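Local coordinates for pancreatic lipase related protein 2 (Equus caballus, PDB 1W52), which probably hydrolyses galactolipids and triacylglycerols, releasing fatty acids, as a calcium-containing member of the pancreatic lipase family, at residues P230-S242 and Y260-Y272. Sequence-based numbering, arbitrary orientation.
Sequences PNGGKQMPGCKRS and YLACNHLKSFEYY. With DDQ (decylamine-N,N-dimethyl-N-oxide), chain B; DDQ (decylamine-N,N-dimethyl-N-oxide), chain C.
Met-236 enters the flank of helix 257-277 between Lys-267 and Tyr-271, where its CB, CG and SD all pass close beside Tyr-271 OH, SD at 3.2 Å. CB also lies 3.6 Å from Asn-264 OD1 and faces the CG of Lys-267. The next carbon, CG, packs against Lys-267 CB at 3.8 Å, the two side chains running antiparallel. A bend at chi2 (-49°) then brings SD to the edge of the Tyr-271 ring, 3.7 Å from CE2 and near the ring plane, a Met-aromatic contact, while the CE end leads away from the helix. Asn-231 ND2 gives this sulfur a weak hydrogen bond, the amide nitrogen's stronger partner being Thr-331 OG1. Pro-230 packs its CB and CG on the same CE2 of Tyr-271. The backbone N of Met-236 donates an almost straight bond of 3.0 Å (171°) to Asn-264 OD1, tilted somewhat from the carbonyl plane.

In this alpha/beta-hydrolase fold the helix follows the loop after strand 226-230 and carries His-265, the predicted charge-relay histidine, whose CB points away from that loop and whose ND1 and NE2 are hydrogen-bonded to Asp-178 and Ser-154. A type II turn from Met-236 to Cys-239 leads into the disulfide, where Cys-239 SG meets Cys-263 SG at 2.1 Å and ties loop to helix covalently. Toward the start of the helix, Tyr-260 has C6 of one detergent molecule (DDQ, chain B) over a ring face, 3.8 Å from CG, and Lys-240 CB lies 3.5 Å from CE1. With an alanine in place of Tyr-260, Lys-240 CB and the detergent chain would probably lose the ring they pack against. One residue on, Leu-261 CD2 touches Ser-242 CB, while CD1 reaches the same detergent.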
# COMPACT_ATOMS: atom_id res chain seq x y z
N PRO A 230 -0.62 4.94 3.70
CA PRO A 230 -2.08 4.91 3.74
C PRO A 230 -2.60 5.05 5.16
O PRO A 230 -2.20 4.36 6.12
CB PRO A 230 -2.43 3.51 3.24
CG PRO A 230 -1.16 2.71 3.37
CD PRO A 230 -0.10 3.74 3.06
N ASN A 231 -3.54 5.95 5.31
CA ASN A 231 -4.05 6.22 6.63
C ASN A 231 -2.97 6.56 7.60
O ASN A 231 -3.10 6.18 8.78
CB ASN A 231 -4.79 5.02 7.07
CG ASN A 231 -5.68 4.49 5.95
OD1 ASN A 231 -6.51 5.25 5.42
ND2 ASN A 231 -5.52 3.20 5.58
N GLY A 232 -1.91 7.25 7.18
CA GLY A 232 -0.77 7.45 8.06
C GLY A 232 0.14 6.23 8.29
O GLY A 232 1.21 6.32 8.91
N GLY A 233 -0.26 5.09 7.77
CA GLY A 233 0.57 3.92 7.85
C GLY A 233 0.77 3.22 9.19
O GLY A 233 1.51 2.26 9.25
N LYS A 234 0.08 3.65 10.23
CA LYS A 234 0.23 2.99 11.53
C LYS A 234 -1.03 2.20 11.94
O LYS A 234 -0.92 1.14 12.53
CB LYS A 234 0.68 4.00 12.60
CG LYS A 234 1.95 4.75 12.16
CD LYS A 234 2.91 5.20 13.28
CE LYS A 234 2.93 6.71 13.48
NZ LYS A 234 1.92 7.13 14.56
N GLN A 235 -2.22 2.69 11.62
CA GLN A 235 -3.43 2.02 12.02
C GLN A 235 -4.36 2.06 10.84
O GLN A 235 -4.75 3.09 10.40
CB GLN A 235 -4.04 2.68 13.26
CG GLN A 235 -3.16 2.51 14.60
CD GLN A 235 -3.47 3.56 15.77
OE1 GLN A 235 -4.35 4.42 15.64
NE2 GLN A 235 -2.74 3.45 16.88
N MET A 236 -4.63 0.92 10.28
CA MET A 236 -5.37 0.84 9.05
C MET A 236 -6.81 0.64 9.49
O MET A 236 -7.04 -0.10 10.41
CB MET A 236 -4.94 -0.38 8.20
CG MET A 236 -3.55 -0.37 7.66
SD MET A 236 -3.13 1.15 6.85
CE MET A 236 -2.20 2.03 8.10
N PRO A 237 -7.75 1.29 8.81
CA PRO A 237 -9.17 1.04 8.95
C PRO A 237 -9.52 -0.35 8.59
O PRO A 237 -8.97 -0.86 7.58
CB PRO A 237 -9.77 1.99 7.93
CG PRO A 237 -8.82 3.08 7.94
CD PRO A 237 -7.52 2.37 7.84
N GLY A 238 -10.44 -0.92 9.36
CA GLY A 238 -10.93 -2.27 9.18
C GLY A 238 -10.28 -3.17 10.21
O GLY A 238 -10.72 -4.30 10.43
N CYS A 239 -9.21 -2.70 10.81
CA CYS A 239 -8.44 -3.48 11.75
C CYS A 239 -8.71 -2.91 13.12
O CYS A 239 -8.94 -1.72 13.25
CB CYS A 239 -6.94 -3.33 11.47
SG CYS A 239 -6.42 -3.92 9.87
N LYS A 240 -8.68 -3.80 14.12
CA LYS A 240 -8.48 -3.43 15.52
C LYS A 240 -6.97 -3.60 15.80
O LYS A 240 -6.38 -4.56 15.36
CB LYS A 240 -9.28 -4.36 16.38
CG LYS A 240 -10.74 -4.58 15.91
CD LYS A 240 -11.68 -5.10 17.07
CE LYS A 240 -11.48 -4.39 18.49
NZ LYS A 240 -11.33 -5.32 19.68
N ARG A 241 -6.34 -2.69 16.52
CA ARG A 241 -4.87 -2.72 16.59
C ARG A 241 -4.12 -3.98 17.26
O ARG A 241 -4.59 -5.10 17.19
CB ARG A 241 -4.42 -1.40 17.22
CG ARG A 241 -5.17 -0.25 16.69
CD ARG A 241 -5.45 0.67 17.70
NE ARG A 241 -6.32 1.67 17.18
CZ ARG A 241 -6.64 2.74 17.86
NH1 ARG A 241 -6.16 2.92 19.10
NH2 ARG A 241 -7.45 3.66 17.32
N SER A 242 -2.94 -3.79 17.87
CA SER A 242 -2.16 -4.85 18.55
C SER A 242 -1.90 -4.49 20.01
O SER A 242 -0.87 -3.89 20.34
CB SER A 242 -0.80 -5.07 17.85
OG SER A 242 0.31 -4.60 18.62
N TYR A 260 -5.95 -10.65 14.62
CA TYR A 260 -5.82 -9.48 15.47
C TYR A 260 -4.49 -8.81 15.31
O TYR A 260 -4.43 -7.67 14.93
CB TYR A 260 -6.05 -9.81 16.94
CG TYR A 260 -6.10 -8.53 17.76
CD1 TYR A 260 -7.15 -7.64 17.61
CD2 TYR A 260 -5.07 -8.19 18.63
CE1 TYR A 260 -7.20 -6.43 18.34
CE2 TYR A 260 -5.10 -6.99 19.38
CZ TYR A 260 -6.18 -6.12 19.23
OH TYR A 260 -6.27 -4.91 19.89
N LEU A 261 -3.43 -9.56 15.60
CA LEU A 261 -2.05 -9.08 15.58
C LEU A 261 -1.40 -8.93 14.18
O LEU A 261 -0.40 -8.28 14.12
CB LEU A 261 -1.11 -9.99 16.41
CG LEU A 261 -1.40 -10.09 17.89
CD1 LEU A 261 -0.42 -11.03 18.51
CD2 LEU A 261 -1.33 -8.74 18.57
N ALA A 262 -1.95 -9.47 13.08
CA ALA A 262 -1.35 -9.25 11.73
C ALA A 262 -2.18 -8.41 10.72
O ALA A 262 -1.77 -8.19 9.57
CB ALA A 262 -1.06 -10.60 11.07
N CYS A 263 -3.37 -7.98 11.10
CA CYS A 263 -4.27 -7.38 10.14
C CYS A 263 -3.68 -6.11 9.40
O CYS A 263 -3.73 -6.04 8.15
CB CYS A 263 -5.56 -7.07 10.85
SG CYS A 263 -6.67 -5.96 10.01
N ASN A 264 -3.13 -5.16 10.16
CA ASN A 264 -2.48 -4.02 9.58
C ASN A 264 -1.32 -4.40 8.69
O ASN A 264 -1.16 -3.88 7.59
CB ASN A 264 -1.89 -3.14 10.65
CG ASN A 264 -2.92 -2.59 11.62
OD1 ASN A 264 -3.73 -1.75 11.29
ND2 ASN A 264 -2.85 -3.06 12.83
N HIS A 265 -0.45 -5.28 9.18
CA HIS A 265 0.72 -5.77 8.37
C HIS A 265 0.29 -6.28 6.99
O HIS A 265 0.97 -6.12 5.97
CB HIS A 265 1.41 -6.90 9.15
CG HIS A 265 2.78 -7.26 8.71
ND1 HIS A 265 3.76 -6.32 8.47
CD2 HIS A 265 3.37 -8.47 8.56
CE1 HIS A 265 4.88 -6.94 8.14
NE2 HIS A 265 4.67 -8.25 8.20
N LEU A 266 -0.89 -6.89 6.98
CA LEU A 266 -1.43 -7.50 5.80
C LEU A 266 -2.15 -6.50 4.93
O LEU A 266 -2.36 -6.76 3.77
CB LEU A 266 -2.37 -8.65 6.18
CG LEU A 266 -1.73 -9.79 6.97
CD1 LEU A 266 -2.67 -10.93 7.03
CD2 LEU A 266 -0.44 -10.35 6.47
N LYS A 267 -2.57 -5.36 5.44
CA LYS A 267 -3.31 -4.49 4.56
C LYS A 267 -2.42 -4.00 3.39
O LYS A 267 -2.88 -3.65 2.33
CB LYS A 267 -3.91 -3.31 5.35
CG LYS A 267 -5.21 -3.61 6.21
CD LYS A 267 -6.50 -3.79 5.37
CE LYS A 267 -7.81 -3.51 6.20
NZ LYS A 267 -8.44 -4.73 6.71
N SER A 268 -1.11 -4.01 3.58
CA SER A 268 -0.19 -3.67 2.55
C SER A 268 -0.42 -4.46 1.28
O SER A 268 -0.48 -3.89 0.20
CB SER A 268 1.22 -3.89 3.07
OG SER A 268 1.49 -5.26 3.31
N PHE A 269 -0.53 -5.78 1.38
CA PHE A 269 -0.80 -6.57 0.16
C PHE A 269 -2.27 -6.61 -0.28
O PHE A 269 -2.61 -7.12 -1.34
CB PHE A 269 -0.22 -8.01 0.22
CG PHE A 269 -0.97 -8.96 1.09
CD1 PHE A 269 -2.21 -9.42 0.73
CD2 PHE A 269 -0.39 -9.45 2.26
CE1 PHE A 269 -2.88 -10.35 1.53
CE2 PHE A 269 -1.05 -10.37 3.04
CZ PHE A 269 -2.30 -10.82 2.67
N GLU A 270 -3.11 -6.10 0.57
CA GLU A 270 -4.49 -6.02 0.28
C GLU A 270 -4.63 -4.83 -0.60
O GLU A 270 -5.10 -4.93 -1.71
CB GLU A 270 -5.23 -5.79 1.57
CG GLU A 270 -5.14 -6.96 2.53
CD GLU A 270 -6.22 -7.86 2.19
OE1 GLU A 270 -6.17 -8.39 1.07
OE2 GLU A 270 -7.16 -7.94 2.97
N TYR A 271 -4.18 -3.68 -0.11
CA TYR A 271 -4.33 -2.49 -0.87
C TYR A 271 -3.67 -2.71 -2.24
O TYR A 271 -4.24 -2.39 -3.29
CB TYR A 271 -3.68 -1.32 -0.17
CG TYR A 271 -4.21 -0.97 1.19
CD1 TYR A 271 -5.49 -1.27 1.59
CD2 TYR A 271 -3.41 -0.30 2.10
CE1 TYR A 271 -5.94 -0.94 2.86
CE2 TYR A 271 -3.86 0.04 3.38
CZ TYR A 271 -5.12 -0.28 3.75
OH TYR A 271 -5.57 0.06 5.02
N TYR A 272 -2.47 -3.27 -2.24
CA TYR A 272 -1.79 -3.41 -3.50
C TYR A 272 -2.62 -4.26 -4.43
O TYR A 272 -2.97 -3.85 -5.51
CB TYR A 272 -0.42 -4.04 -3.32
CG TYR A 272 0.38 -4.08 -4.62
CD1 TYR A 272 0.19 -5.10 -5.54
CD2 TYR A 272 1.34 -3.14 -4.89
CE1 TYR A 272 0.92 -5.17 -6.68
CE2 TYR A 272 2.08 -3.19 -6.05
CZ TYR A 272 1.86 -4.21 -6.95
OH TYR A 272 2.58 -4.28 -8.11
N1 DDQ B . -1.37 -13.07 22.37
O1 DDQ B . -2.18 -13.31 23.34
CM1 DDQ B . -0.47 -11.88 22.63
CM2 DDQ B . -0.55 -14.33 22.05
C1 DDQ B . -2.38 -12.64 21.34
C2 DDQ B . -3.22 -11.45 21.83
C3 DDQ B . -4.67 -11.83 21.99
C4 DDQ B . -5.61 -10.78 21.39
C5 DDQ B . -6.81 -11.46 20.77
C6 DDQ B . -7.89 -10.43 20.55
C7 DDQ B . -8.93 -11.00 19.58
C8 DDQ B . -10.01 -9.97 19.25
C9 DDQ B . -11.28 -10.16 20.09
C10 DDQ B . -11.26 -9.55 21.52
N1 DDQ C . -1.00 -15.69 6.53
O1 DDQ C . -0.87 -15.38 5.32
CM1 DDQ C . -2.47 -15.80 6.84
CM2 DDQ C . -0.34 -16.99 6.83
C1 DDQ C . -0.38 -14.52 7.23
C2 DDQ C . 1.12 -14.62 7.55
C3 DDQ C . 1.31 -14.47 9.05
C4 DDQ C . 1.72 -13.08 9.49
C5 DDQ C . 3.03 -13.11 10.27
C6 DDQ C . 3.34 -11.69 10.63
C7 DDQ C . 4.68 -11.56 11.30
C8 DDQ C . 5.62 -10.66 10.51
C9 DDQ C . 7.03 -10.77 11.09
C10 DDQ C . 7.83 -9.49 11.03